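Local coordinates for protein lovastatin nonaketide synthase, polyketide synthase component (Aspergillus terreus, PDB 7CPX) that builds the dihydromonacolin L nonaketide precursor of lovastatin from malonyl-CoA through repeated condensation and reduction, with dehydration and a single methylation, working as a homodimer together with LovC, at residues K1015-E1021 / L1082-D1088; C1164-L1168 / L1206-L1212; Y583-I587 / V637-L641. The protein carries 2 engineered substitutions. All coordinates share one frame. Residue numbers count along the deposited sequence, not the author numbering.

Contact 1: residues K1015-E1021 / L1082-D1088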
ATOM      1  N   LYS A1015      12.312  -6.406  16.473  1.00 90.38           N
ATOM      2  CA  LYS A1015      13.618  -6.924  16.103  1.00 90.38           C
ATOM      3  C   LYS A1015      14.617  -5.782  15.993  1.00 90.38           C
ATOM      4  O   LYS A1015      14.275  -4.687  15.536  1.00 90.38           O
ATOM      5  CB  LYS A1015      13.551  -7.675  14.772  1.00 90.38           C
ATOM      6  CG  LYS A1015      12.555  -8.820  14.743  1.00 90.38           C
ATOM      7  CD  LYS A1015      12.919  -9.903  15.740  1.00 90.38           C
ATOM      8  CE  LYS A1015      12.054 -11.137  15.558  1.00 90.38           C
ATOM      9  NZ  LYS A1015      12.368 -12.187  16.562  1.00 90.38           N
ATOM     10  N   GLN A1016      15.851  -6.040  16.419  1.00 92.67           N
ATOM     11  CA  GLN A1016      16.957  -5.115  16.223  1.00 92.67           C
ATOM     12  C   GLN A1016      17.819  -5.642  15.085  1.00 92.67           C
ATOM     13  O   GLN A1016      18.285  -6.785  15.132  1.00 92.67           O
ATOM     14  CB  GLN A1016      17.786  -4.956  17.496  1.00 92.67           C
ATOM     15  CG  GLN A1016      18.975  -4.021  17.331  1.00 92.67           C
ATOM     16  CD  GLN A1016      19.701  -3.753  18.634  1.00 92.67           C
ATOM     17  OE1 GLN A1016      19.397  -4.355  19.662  1.00 92.67           O
ATOM     18  NE2 GLN A1016      20.668  -2.845  18.594  1.00 92.67           N
ATOM     19  N   VAL A1017      18.030  -4.809  14.069  1.00 87.92           N
ATOM     20  CA  VAL A1017      18.773  -5.219  12.882  1.00 87.92           C
ATOM     21  C   VAL A1017      20.262  -5.182  13.206  1.00 87.92           C
ATOM     22  O   VAL A1017      20.843  -4.110  13.389  1.00 87.92           O
ATOM     23  CB  VAL A1017      18.444  -4.332  11.675  1.00 87.92           C
ATOM     24  CG1 VAL A1017      17.092  -4.695  11.111  1.00 87.92           C
ATOM     25  CG2 VAL A1017      18.462  -2.867  12.061  1.00 87.92           C
ATOM     26  N   LYS A1018      20.880  -6.360  13.287  1.00 91.00           N
ATOM     27  CA  LYS A1018      22.330  -6.416  13.431  1.00 91.00           C
ATOM     28  C   LYS A1018      23.021  -5.974  12.150  1.00 91.00           C
ATOM     29  O   LYS A1018      24.093  -5.361  12.202  1.00 91.00           O
ATOM     30  CB  LYS A1018      22.766  -7.834  13.799  1.00 91.00           C
ATOM     31  CG  LYS A1018      22.048  -8.437  15.003  1.00 91.00           C
ATOM     32  CD  LYS A1018      22.900  -8.382  16.260  1.00 91.00           C
ATOM     33  CE  LYS A1018      23.145  -6.954  16.712  1.00 91.00           C
ATOM     34  NZ  LYS A1018      23.910  -6.905  17.988  1.00 91.00           N
ATOM     35  N   LEU A1019      22.420  -6.273  11.002  1.00 88.84           N
ATOM     36  CA  LEU A1019      22.995  -5.945   9.707  1.00 88.84           C
ATOM     37  C   LEU A1019      21.863  -5.649   8.734  1.00 88.84           C
ATOM     38  O   LEU A1019      20.775  -6.215   8.849  1.00 88.84           O
ATOM     39  CB  LEU A1019      23.863  -7.092   9.183  1.00 88.84           C
ATOM     40  CG  LEU A1019      25.318  -6.760   8.869  1.00 88.84           C
ATOM     41  CD1 LEU A1019      26.079  -8.023   8.519  1.00 88.84           C
ATOM     42  CD2 LEU A1019      25.386  -5.766   7.735  1.00 88.84           C
ATOM     43  N   LEU A1020      22.134  -4.784   7.752  1.00 84.32           N
ATOM     44  CA  LEU A1020      21.095  -4.314   6.832  1.00 84.32           C
ATOM     45  C   LEU A1020      21.690  -4.231   5.427  1.00 84.32           C
ATOM     46  O   LEU A1020      22.320  -3.235   5.070  1.00 84.32           O
ATOM     47  CB  LEU A1020      20.559  -2.967   7.300  1.00 84.32           C
ATOM     48  CG  LEU A1020      19.214  -2.484   6.761  1.00 84.32           C
ATOM     49  CD1 LEU A1020      18.848  -1.172   7.427  1.00 84.32           C
ATOM     50  CD2 LEU A1020      19.248  -2.321   5.256  1.00 84.32           C
ATOM     51  N   GLU A1021      21.494  -5.282   4.635  1.00 85.15           N
ATOM     52  CA  GLU A1021      21.914  -5.286   3.244  1.00 85.15           C
ATOM     53  C   GLU A1021      20.780  -4.789   2.359  1.00 85.15           C
ATOM     54  O   GLU A1021      19.602  -4.996   2.653  1.00 85.15           O
ATOM     55  CB  GLU A1021      22.321  -6.690   2.794  1.00 85.15           C
ATOM     56  CG  GLU A1021      23.251  -7.434   3.738  1.00 85.15           C
ATOM     57  CD  GLU A1021      23.345  -8.910   3.411  1.00 85.15           C
ATOM     58  OE1 GLU A1021      22.878  -9.310   2.324  1.00 85.15           O
ATOM     59  OE2 GLU A1021      23.880  -9.674   4.242  1.00 85.15           O
ATOM     60  N   LEU A1082      15.841  -5.893   0.685  1.00 80.21           N
ATOM     61  CA  LEU A1082      16.525  -5.659   1.946  1.00 80.21           C
ATOM     62  C   LEU A1082      16.701  -6.990   2.659  1.00 80.21           C
ATOM     63  O   LEU A1082      15.737  -7.742   2.817  1.00 80.21           O
ATOM     64  CB  LEU A1082      15.740  -4.691   2.831  1.00 80.21           C
ATOM     65  CG  LEU A1082      15.613  -3.256   2.324  1.00 80.21           C
ATOM     66  CD1 LEU A1082      14.216  -2.728   2.568  1.00 80.21           C
ATOM     67  CD2 LEU A1082      16.629  -2.372   3.012  1.00 80.21           C
ATOM     68  N   ALA A1083      17.922  -7.270   3.090  1.00 81.70           N
ATOM     69  CA  ALA A1083      18.243  -8.466   3.855  1.00 81.70           C
ATOM     70  C   ALA A1083      18.702  -8.014   5.234  1.00 81.70           C
ATOM     71  O   ALA A1083      19.803  -7.480   5.385  1.00 81.70           O
ATOM     72  CB  ALA A1083      19.314  -9.300   3.158  1.00 81.70           C
ATOM     73  N   LEU A1084      17.853  -8.215   6.230  1.00 84.83           N
ATOM     74  CA  LEU A1084      18.121  -7.784   7.591  1.00 84.83           C
ATOM     75  C   LEU A1084      18.556  -8.990   8.409  1.00 84.83           C
ATOM     76  O   LEU A1084      17.815  -9.973   8.514  1.00 84.83           O
ATOM     77  CB  LEU A1084      16.883  -7.144   8.216  1.00 84.83           C
ATOM     78  CG  LEU A1084      16.395  -5.785   7.712  1.00 84.83           C
ATOM     79  CD1 LEU A1084      16.289  -5.749   6.202  1.00 84.83           C
ATOM     80  CD2 LEU A1084      15.046  -5.483   8.338  1.00 84.83           C
ATOM     81  N   THR A1085      19.762  -8.918   8.965  1.00 89.24           N
ATOM     82  CA  THR A1085      20.197  -9.836  10.006  1.00 89.24           C
ATOM     83  C   THR A1085      19.794  -9.222  11.339  1.00 89.24           C
ATOM     84  O   THR A1085      20.275  -8.141  11.695  1.00 89.24           O
ATOM     85  CB  THR A1085      21.705 -10.067   9.942  1.00 89.24           C
ATOM     86  OG1 THR A1085      22.058 -10.580   8.651  1.00 89.24           O
ATOM     87  CG2 THR A1085      22.149 -11.052  11.015  1.00 89.24           C
ATOM     88  N   ILE A1086      18.916  -9.912  12.068  1.00 90.05           N
ATOM     89  CA  ILE A1086      18.162  -9.319  13.161  1.00 90.05           C
ATOM     90  C   ILE A1086      18.337 -10.138  14.431  1.00 90.05           C
ATOM     91  O   ILE A1086      18.780 -11.289  14.410  1.00 90.05           O
ATOM     92  CB  ILE A1086      16.662  -9.208  12.816  1.00 90.05           C
ATOM     93  CG1 ILE A1086      16.171 -10.517  12.189  1.00 90.05           C
ATOM     94  CG2 ILE A1086      16.425  -8.047  11.881  1.00 90.05           C
ATOM     95  CD1 ILE A1086      14.679 -10.574  11.971  1.00 90.05           C
ATOM     96  N   GLU A1087      17.975  -9.516  15.549  1.00 94.77           N
ATOM     97  CA  GLU A1087      17.915 -10.165  16.847  1.00 94.77           C
ATOM     98  C   GLU A1087      16.657  -9.698  17.567  1.00 94.77           C
ATOM     99  O   GLU A1087      16.036  -8.699  17.195  1.00 94.77           O
ATOM    100  CB  GLU A1087      19.164  -9.867  17.688  1.00 94.77           C
ATOM    101  CG  GLU A1087      19.352  -8.398  18.030  1.00 94.77           C
ATOM    102  CD  GLU A1087      20.580  -8.157  18.886  1.00 94.77           C
ATOM    103  OE1 GLU A1087      21.287  -9.139  19.201  1.00 94.77           O
ATOM    104  OE2 GLU A1087      20.840  -6.991  19.243  1.00 94.77           O
ATOM    105  N   ASP A1088      16.283 -10.434  18.615  1.00 99.73           N
ATOM    106  CA  ASP A1088      15.026 -10.163  19.302  1.00 99.73           C
ATOM    107  C   ASP A1088      15.003  -8.795  19.971  1.00 99.73           C
ATOM    108  O   ASP A1088      13.919  -8.304  20.307  1.00 99.73           O
ATOM    109  CB  ASP A1088      14.754 -11.248  20.345  1.00 99.73           C
ATOM    110  CG  ASP A1088      15.851 -11.345  21.387  1.00 99.73           C
ATOM    111  OD1 ASP A1088      16.860 -10.618  21.263  1.00 99.73           O
ATOM    112  OD2 ASP A1088      15.705 -12.146  22.334  1.00 99.73           O
TER
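Two antiparallel strands meet here, and their register slips by one residue part-way along. Thr1085 O accepts hydrogen bonds from both Lys1018 N (2.5 Å, very short) and Leu1019 N (2.9 Å), so Lys1018 and Leu1019 together face Thr1085 in a classic beta bulge. Val1017, Leu1020, Leu1084 and Ile1086 share one face. Val1017, in its m rotamer, brings CG1 to 3.5 Å from both Leu1084 CD2 and Ile1086 CG2; Leu1084 is m,p, and Ile1086, p,t, places its CD1 3.9 Å from Lys1015 CG. The t,t form of Leu1020 carries CD2 to Leu1082 CD2, 3.4 Å away. This apolar face packs on helix 995-1012, Val1017 touching Leu1007 and Ala1010, and Leu1020 touching Met1003, the sheet-on-helix packing characteristic of a hotdog fold; this one is the predicted N-terminal hotdog of the dehydratase domain. The other face is more polar. Glu1087, with chi1 p and chi2 t, brings its carboxylate close to segment 1015-1021, where Glu1087 OE2 forms a salt bridge with Lys1018 NZ at 3.3 Å, its hydrogen bond weak; the lysine reaches it through an off-well chi2 of -102° and a p chi3. Glu1021, m then t, rests OE1 3.7 Å from Ala1083 CB and offers OE2 to a salt bridge with Arg2015 of the second subunit.

Contact 2: residues C1164-L1168 / L1206-L1212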
ATOM      1  N   CYS A1164      15.037  11.097  17.300  1.00 99.81           N
ATOM      2  CA  CYS A1164      16.036  10.046  17.221  1.00 99.81           C
ATOM      3  C   CYS A1164      16.832  10.183  15.933  1.00 99.81           C
ATOM      4  O   CYS A1164      16.312  10.676  14.927  1.00 99.81           O
ATOM      5  CB  CYS A1164      15.385   8.656  17.272  1.00 99.81           C
ATOM      6  SG  CYS A1164      14.216   8.338  15.931  1.00 99.81           S
ATOM      7  N   PRO A1165      18.093   9.757  15.933  1.00 96.00           N
ATOM      8  CA  PRO A1165      18.906   9.868  14.721  1.00 96.00           C
ATOM      9  C   PRO A1165      18.554   8.806  13.693  1.00 96.00           C
ATOM     10  O   PRO A1165      18.008   7.748  14.012  1.00 96.00           O
ATOM     11  CB  PRO A1165      20.336   9.680  15.242  1.00 96.00           C
ATOM     12  CG  PRO A1165      20.175   8.798  16.423  1.00 96.00           C
ATOM     13  CD  PRO A1165      18.855   9.171  17.051  1.00 96.00           C
ATOM     14  N   LEU A1166      18.878   9.111  12.442  1.00 91.46           N
ATOM     15  CA  LEU A1166      18.718   8.166  11.349  1.00 91.46           C
ATOM     16  C   LEU A1166      20.015   7.398  11.123  1.00 91.46           C
ATOM     17  O   LEU A1166      21.090   7.792  11.578  1.00 91.46           O
ATOM     18  CB  LEU A1166      18.309   8.886  10.063  1.00 91.46           C
ATOM     19  CG  LEU A1166      16.825   9.229   9.921  1.00 91.46           C
ATOM     20  CD1 LEU A1166      16.383  10.205  10.997  1.00 91.46           C
ATOM     21  CD2 LEU A1166      16.545   9.791   8.537  1.00 91.46           C
ATOM     22  N   LEU A1167      19.896   6.279  10.406  1.00 88.39           N
ATOM     23  CA  LEU A1167      21.073   5.479  10.093  1.00 88.39           C
ATOM     24  C   LEU A1167      22.099   6.298   9.326  1.00 88.39           C
ATOM     25  O   LEU A1167      23.282   6.333   9.684  1.00 88.39           O
ATOM     26  CB  LEU A1167      20.669   4.251   9.282  1.00 88.39           C
ATOM     27  CG  LEU A1167      19.815   3.222  10.013  1.00 88.39           C
ATOM     28  CD1 LEU A1167      19.365   2.136   9.055  1.00 88.39           C
ATOM     29  CD2 LEU A1167      20.591   2.631  11.175  1.00 88.39           C
ATOM     30  N   LEU A1168      21.659   6.968   8.267  1.00 87.22           N
ATOM     31  CA  LEU A1168      22.544   7.724   7.400  1.00 87.22           C
ATOM     32  C   LEU A1168      21.901   9.049   7.041  1.00 87.22           C
ATOM     33  O   LEU A1168      20.699   9.113   6.772  1.00 87.22           O
ATOM     34  CB  LEU A1168      22.859   6.955   6.112  1.00 87.22           C
ATOM     35  CG  LEU A1168      23.877   5.822   6.200  1.00 87.22           C
ATOM     36  CD1 LEU A1168      23.809   4.968   4.948  1.00 87.22           C
ATOM     37  CD2 LEU A1168      25.273   6.380   6.381  1.00 87.22           C
ATOM     38  N   LEU A1206      24.905  -2.096   5.506  1.00 86.96           N
ATOM     39  CA  LEU A1206      25.124  -1.140   6.577  1.00 86.96           C
ATOM     40  C   LEU A1206      25.001  -1.822   7.932  1.00 86.96           C
ATOM     41  O   LEU A1206      24.117  -2.659   8.147  1.00 86.96           O
ATOM     42  CB  LEU A1206      24.125   0.012   6.473  1.00 86.96           C
ATOM     43  CG  LEU A1206      24.223   1.096   7.541  1.00 86.96           C
ATOM     44  CD1 LEU A1206      24.154   2.465   6.900  1.00 86.96           C
ATOM     45  CD2 LEU A1206      23.117   0.940   8.559  1.00 86.96           C
ATOM     46  N   VAL A1207      25.902  -1.458   8.838  1.00 88.57           N
ATOM     47  CA  VAL A1207      25.844  -1.913  10.223  1.00 88.57           C
ATOM     48  C   VAL A1207      25.137  -0.824  11.019  1.00 88.57           C
ATOM     49  O   VAL A1207      25.781   0.145  11.447  1.00 88.57           O
ATOM     50  CB  VAL A1207      27.244  -2.204  10.785  1.00 88.57           C
ATOM     51  CG1 VAL A1207      27.148  -2.710  12.215  1.00 88.57           C
ATOM     52  CG2 VAL A1207      27.967  -3.217   9.915  1.00 88.57           C
ATOM     53  N   PRO A1208      23.826  -0.934  11.241  1.00 88.40           N
ATOM     54  CA  PRO A1208      23.106   0.185  11.869  1.00 88.40           C
ATOM     55  C   PRO A1208      23.648   0.563  13.233  1.00 88.40           C
ATOM     56  O   PRO A1208      23.673   1.750  13.578  1.00 88.40           O
ATOM     57  CB  PRO A1208      21.665  -0.337  11.946  1.00 88.40           C
ATOM     58  CG  PRO A1208      21.805  -1.811  11.950  1.00 88.40           C
ATOM     59  CD  PRO A1208      22.956  -2.105  11.051  1.00 88.40           C
ATOM     60  N   SER A1209      24.089  -0.416  14.022  1.00 90.62           N
ATOM     61  CA  SER A1209      24.640  -0.108  15.336  1.00 90.62           C
ATOM     62  C   SER A1209      25.828   0.836  15.216  1.00 90.62           C
ATOM     63  O   SER A1209      25.893   1.865  15.898  1.00 90.62           O
ATOM     64  CB  SER A1209      25.047  -1.399  16.045  1.00 90.62           C
ATOM     65  OG  SER A1209      25.612  -1.127  17.315  1.00 90.62           O
ATOM     66  N   LEU A1210      26.774   0.509  14.333  1.00 91.73           N
ATOM     67  CA  LEU A1210      27.967   1.335  14.186  1.00 91.73           C
ATOM     68  C   LEU A1210      27.629   2.703  13.611  1.00 91.73           C
ATOM     69  O   LEU A1210      28.201   3.716  14.028  1.00 91.73           O
ATOM     70  CB  LEU A1210      28.990   0.623  13.306  1.00 91.73           C
ATOM     71  CG  LEU A1210      29.538  -0.693  13.857  1.00 91.73           C
ATOM     72  CD1 LEU A1210      30.453  -1.351  12.840  1.00 91.73           C
ATOM     73  CD2 LEU A1210      30.275  -0.463  15.166  1.00 91.73           C
ATOM     74  N   CYS A1211      26.712   2.757  12.641  1.00 92.98           N
ATOM     75  CA  CYS A1211      26.343   4.043  12.061  1.00 92.98           C
ATOM     76  C   CYS A1211      25.703   4.951  13.102  1.00 92.98           C
ATOM     77  O   CYS A1211      26.039   6.137  13.195  1.00 92.98           O
ATOM     78  CB  CYS A1211      25.399   3.834  10.879  1.00 92.98           C
ATOM     79  SG  CYS A1211      26.188   3.100   9.436  1.00 92.98           S
ATOM     80  N   LEU A1212      24.779   4.410  13.898  1.00 93.69           N
ATOM     81  CA  LEU A1212      24.157   5.205  14.949  1.00 93.69           C
ATOM     82  C   LEU A1212      25.182   5.626  15.993  1.00 93.69           C
ATOM     83  O   LEU A1212      25.143   6.756  16.494  1.00 93.69           O
ATOM     84  CB  LEU A1212      23.022   4.418  15.600  1.00 93.69           C
ATOM     85  CG  LEU A1212      21.864   4.048  14.670  1.00 93.69           C
ATOM     86  CD1 LEU A1212      20.914   3.084  15.359  1.00 93.69           C
ATOM     87  CD2 LEU A1212      21.119   5.290  14.209  1.00 93.69           C
TER
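Leu1167 is the main projection of segment 1164-1168. Its m,t side chain enters a hollow formed where the strand ending at Leu1206 turns into helix 1208-1217: CD1 lies 4.0 Å from Leu1206 CD2, and CD2 sits only 3.2 Å from Pro1208 CB and 4.0 Å from Leu1212 CG. Behind it the Leu1167 carbonyl abuts the first helical turn, its O 3.5 Å from Cys1211 CB. Val1207 takes the N-cap position, and Cys1211 N donates a hydrogen bond to Val1207 O (3.0 Å) in that turn. Both segments belong to the predicted C-terminal hotdog of the dehydratase domain, where 1164-1168 runs into helix 1170-1184, the carrier of the predicted proton donor Asp1174; the side chains of Leu1168 and Asp1174 are about 9 Å apart. A reciprocal bump comes from Leu1212, whose CD2 leans on the backbone of 1164-1168, 3.6 Å from Leu1166 O and 4.0 Å from Pro1165 O, with Pro1165 CG farther off at 4.3 Å from the same methyl. No hydrogen bond crosses between the segments, so complementary shape does the joining. Met1003 and Leu1007 of helix 995-1012 pack on Leu1167 as well, and Leu1167 N donates a hydrogen bond to Glu1004 OE2 of that helix.

Contact 3: residues Y583-I587 / V637-L641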
ATOM      1  N   TYR A 583     -50.470  26.706  56.597  1.00176.05           N
ATOM      2  CA  TYR A 583     -51.707  26.482  55.857  1.00176.05           C
ATOM      3  C   TYR A 583     -52.608  25.494  56.588  1.00176.05           C
ATOM      4  O   TYR A 583     -53.821  25.713  56.714  1.00176.05           O
ATOM      5  CB  TYR A 583     -51.375  25.980  54.451  1.00176.05           C
ATOM      6  CG  TYR A 583     -52.572  25.704  53.573  1.00176.05           C
ATOM      7  CD1 TYR A 583     -53.371  26.739  53.107  1.00176.05           C
ATOM      8  CD2 TYR A 583     -52.891  24.409  53.191  1.00176.05           C
ATOM      9  CE1 TYR A 583     -54.461  26.489  52.298  1.00176.05           C
ATOM     10  CE2 TYR A 583     -53.977  24.150  52.381  1.00176.05           C
ATOM     11  CZ  TYR A 583     -54.759  25.193  51.938  1.00176.05           C
ATOM     12  OH  TYR A 583     -55.844  24.938  51.130  1.00176.05           O
ATOM     13  N   VAL A 584     -52.027  24.404  57.095  1.00182.94           N
ATOM     14  CA  VAL A 584     -52.797  23.454  57.889  1.00182.94           C
ATOM     15  C   VAL A 584     -53.286  24.111  59.170  1.00182.94           C
ATOM     16  O   VAL A 584     -54.383  23.808  59.651  1.00182.94           O
ATOM     17  CB  VAL A 584     -51.952  22.198  58.179  1.00182.94           C
ATOM     18  CG1 VAL A 584     -52.700  21.259  59.114  1.00182.94           C
ATOM     19  CG2 VAL A 584     -51.604  21.491  56.881  1.00182.94           C
ATOM     20  N   ARG A 585     -52.488  25.011  59.748  1.00186.19           N
ATOM     21  CA  ARG A 585     -52.928  25.716  60.947  1.00186.19           C
ATOM     22  C   ARG A 585     -54.131  26.607  60.654  1.00186.19           C
ATOM     23  O   ARG A 585     -55.061  26.686  61.464  1.00186.19           O
ATOM     24  CB  ARG A 585     -51.776  26.539  61.521  1.00186.19           C
ATOM     25  CG  ARG A 585     -52.005  27.001  62.950  1.00186.19           C
ATOM     26  CD  ARG A 585     -50.828  27.809  63.472  1.00186.19           C
ATOM     27  NE  ARG A 585     -49.573  27.072  63.378  1.00186.19           N
ATOM     28  CZ  ARG A 585     -49.156  26.177  64.264  1.00186.19           C
ATOM     29  NH1 ARG A 585     -49.880  25.865  65.326  1.00186.19           N
ATOM     30  NH2 ARG A 585     -47.983  25.579  64.078  1.00186.19           N
ATOM     31  N   ASN A 586     -54.129  27.290  59.509  1.00186.88           N
ATOM     32  CA  ASN A 586     -55.286  28.097  59.128  1.00186.88           C
ATOM     33  C   ASN A 586     -56.507  27.221  58.882  1.00186.88           C
ATOM     34  O   ASN A 586     -57.631  27.587  59.251  1.00186.88           O
ATOM     35  CB  ASN A 586     -54.962  28.927  57.887  1.00186.88           C
ATOM     36  CG  ASN A 586     -53.848  29.926  58.129  1.00186.88           C
ATOM     37  OD1 ASN A 586     -53.611  30.346  59.262  1.00186.88           O
ATOM     38  ND2 ASN A 586     -53.159  30.314  57.063  1.00186.88           N
ATOM     39  N   ILE A 587     -56.308  26.061  58.256  1.00187.85           N
ATOM     40  CA  ILE A 587     -57.418  25.128  58.079  1.00187.85           C
ATOM     41  C   ILE A 587     -57.964  24.700  59.436  1.00187.85           C
ATOM     42  O   ILE A 587     -59.180  24.597  59.629  1.00187.85           O
ATOM     43  CB  ILE A 587     -56.974  23.916  57.240  1.00187.85           C
ATOM     44  CG1 ILE A 587     -56.664  24.358  55.808  1.00187.85           C
ATOM     45  CG2 ILE A 587     -58.060  22.848  57.252  1.00187.85           C
ATOM     46  CD1 ILE A 587     -55.923  23.326  54.985  1.00187.85           C
ATOM     47  N   VAL A 637     -58.502  18.039  56.035  1.00189.92           N
ATOM     48  CA  VAL A 637     -57.209  18.670  55.790  1.00189.92           C
ATOM     49  C   VAL A 637     -56.497  17.982  54.635  1.00189.92           C
ATOM     50  O   VAL A 637     -55.926  18.640  53.757  1.00189.92           O
ATOM     51  CB  VAL A 637     -56.357  18.654  57.072  1.00189.92           C
ATOM     52  CG1 VAL A 637     -54.923  19.056  56.766  1.00189.92           C
ATOM     53  CG2 VAL A 637     -56.959  19.576  58.119  1.00189.92           C
ATOM     54  N   LEU A 638     -56.515  16.648  54.617  1.00187.30           N
ATOM     55  CA  LEU A 638     -55.817  15.923  53.562  1.00187.30           C
ATOM     56  C   LEU A 638     -56.431  16.196  52.193  1.00187.30           C
ATOM     57  O   LEU A 638     -55.707  16.406  51.215  1.00187.30           O
ATOM     58  CB  LEU A 638     -55.823  14.428  53.875  1.00187.30           C
ATOM     59  CG  LEU A 638     -54.979  14.052  55.096  1.00187.30           C
ATOM     60  CD1 LEU A 638     -55.341  12.672  55.609  1.00187.30           C
ATOM     61  CD2 LEU A 638     -53.495  14.125  54.765  1.00187.30           C
ATOM     62  N   VAL A 639     -57.763  16.206  52.100  1.00187.93           N
ATOM     63  CA  VAL A 639     -58.402  16.451  50.811  1.00187.93           C
ATOM     64  C   VAL A 639     -58.188  17.896  50.377  1.00187.93           C
ATOM     65  O   VAL A 639     -58.028  18.178  49.184  1.00187.93           O
ATOM     66  CB  VAL A 639     -59.896  16.081  50.866  1.00187.93           C
ATOM     67  CG1 VAL A 639     -60.656  17.025  51.774  1.00187.93           C
ATOM     68  CG2 VAL A 639     -60.499  16.076  49.466  1.00187.93           C
ATOM     69  N   ARG A 640     -58.189  18.838  51.325  1.00185.76           N
ATOM     70  CA  ARG A 640     -57.888  20.221  50.971  1.00185.76           C
ATOM     71  C   ARG A 640     -56.467  20.349  50.441  1.00185.76           C
ATOM     72  O   ARG A 640     -56.221  21.077  49.472  1.00185.76           O
ATOM     73  CB  ARG A 640     -58.095  21.137  52.177  1.00185.76           C
ATOM     74  CG  ARG A 640     -59.554  21.439  52.477  1.00185.76           C
ATOM     75  CD  ARG A 640     -59.702  22.641  53.397  1.00185.76           C
ATOM     76  NE  ARG A 640     -59.219  23.869  52.774  1.00185.76           N
ATOM     77  CZ  ARG A 640     -59.315  25.075  53.314  1.00185.76           C
ATOM     78  NH1 ARG A 640     -59.881  25.262  54.495  1.00185.76           N
ATOM     79  NH2 ARG A 640     -58.833  26.123  52.652  1.00185.76           N
ATOM     80  N   LEU A 641     -55.515  19.654  51.066  1.00177.27           N
ATOM     81  CA  LEU A 641     -54.147  19.667  50.561  1.00177.27           C
ATOM     82  C   LEU A 641     -54.073  19.065  49.164  1.00177.27           C
ATOM     83  O   LEU A 641     -53.391  19.599  48.282  1.00177.27           O
ATOM     84  CB  LEU A 641     -53.228  18.905  51.516  1.00177.27           C
ATOM     85  CG  LEU A 641     -52.979  19.552  52.879  1.00177.27           C
ATOM     86  CD1 LEU A 641     -52.294  18.567  53.811  1.00177.27           C
ATOM     87  CD2 LEU A 641     -52.145  20.814  52.732  1.00177.27           C
TER
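Val637 opens the helix 624-644 side of the interface with its CA-to-CB bond directed toward helix 582-596: its CG2 lies 3.6 Å from Ile587 CG2 and its CG1 3.9 Å from Val584 CG1, Val584 and Val637 being the nearest pair by CA atoms, 6.8 Å apart. The next two residues turn to other neighbours, Leu638 to Cys876 and Val639 to Phe664 and Ala665 of helix 657-665. In the malonyl transacylase domain, helix 624-644 leads into strand 648-652 of the parallel central sheet, and the turn from that strand to helix 657-665 has the GxSxG sequence of a nucleophile elbow, as in related acyltransferases. One turn on from Val637, Arg640 lays its guanidinium so that Ile587 CG1 sits over one face, 3.6 Å from NH1; Tyr583 OH is also 3.6 Å from NH2, without a hydrogen bond. Leu641 then slips between Tyr583 and Val584, CD2 meeting the ring edge 3.7 Å from Tyr583 CD2 and lying 4.2 Å from Val584 CG2. The axes of these two helical segments approach to 10.8 Å and cross at 128°.

Along the chain, contact 3 comes first, then contact 1, then contact 2, each closing before the next opens. Contacts 1 and 2 are neighbours in the dehydratase domain, their centres 12 Å apart. One belongs to each predicted hotdog, and they meet where strand 1016-1027 pairs antiparallel with strand 1196-1206, so one continuous sheet runs through both halves; Leu1020 O and Leu1206 N, 2.9 Å apart, probably form a hydrogen bond across this seam. Contact 3 lies in the malonyl transacylase domain, its centre about 91 Å from either of the others and its nearest atoms about 76 to 77 Å away, which reflects the extended layout of separate catalytic domains in this synthase.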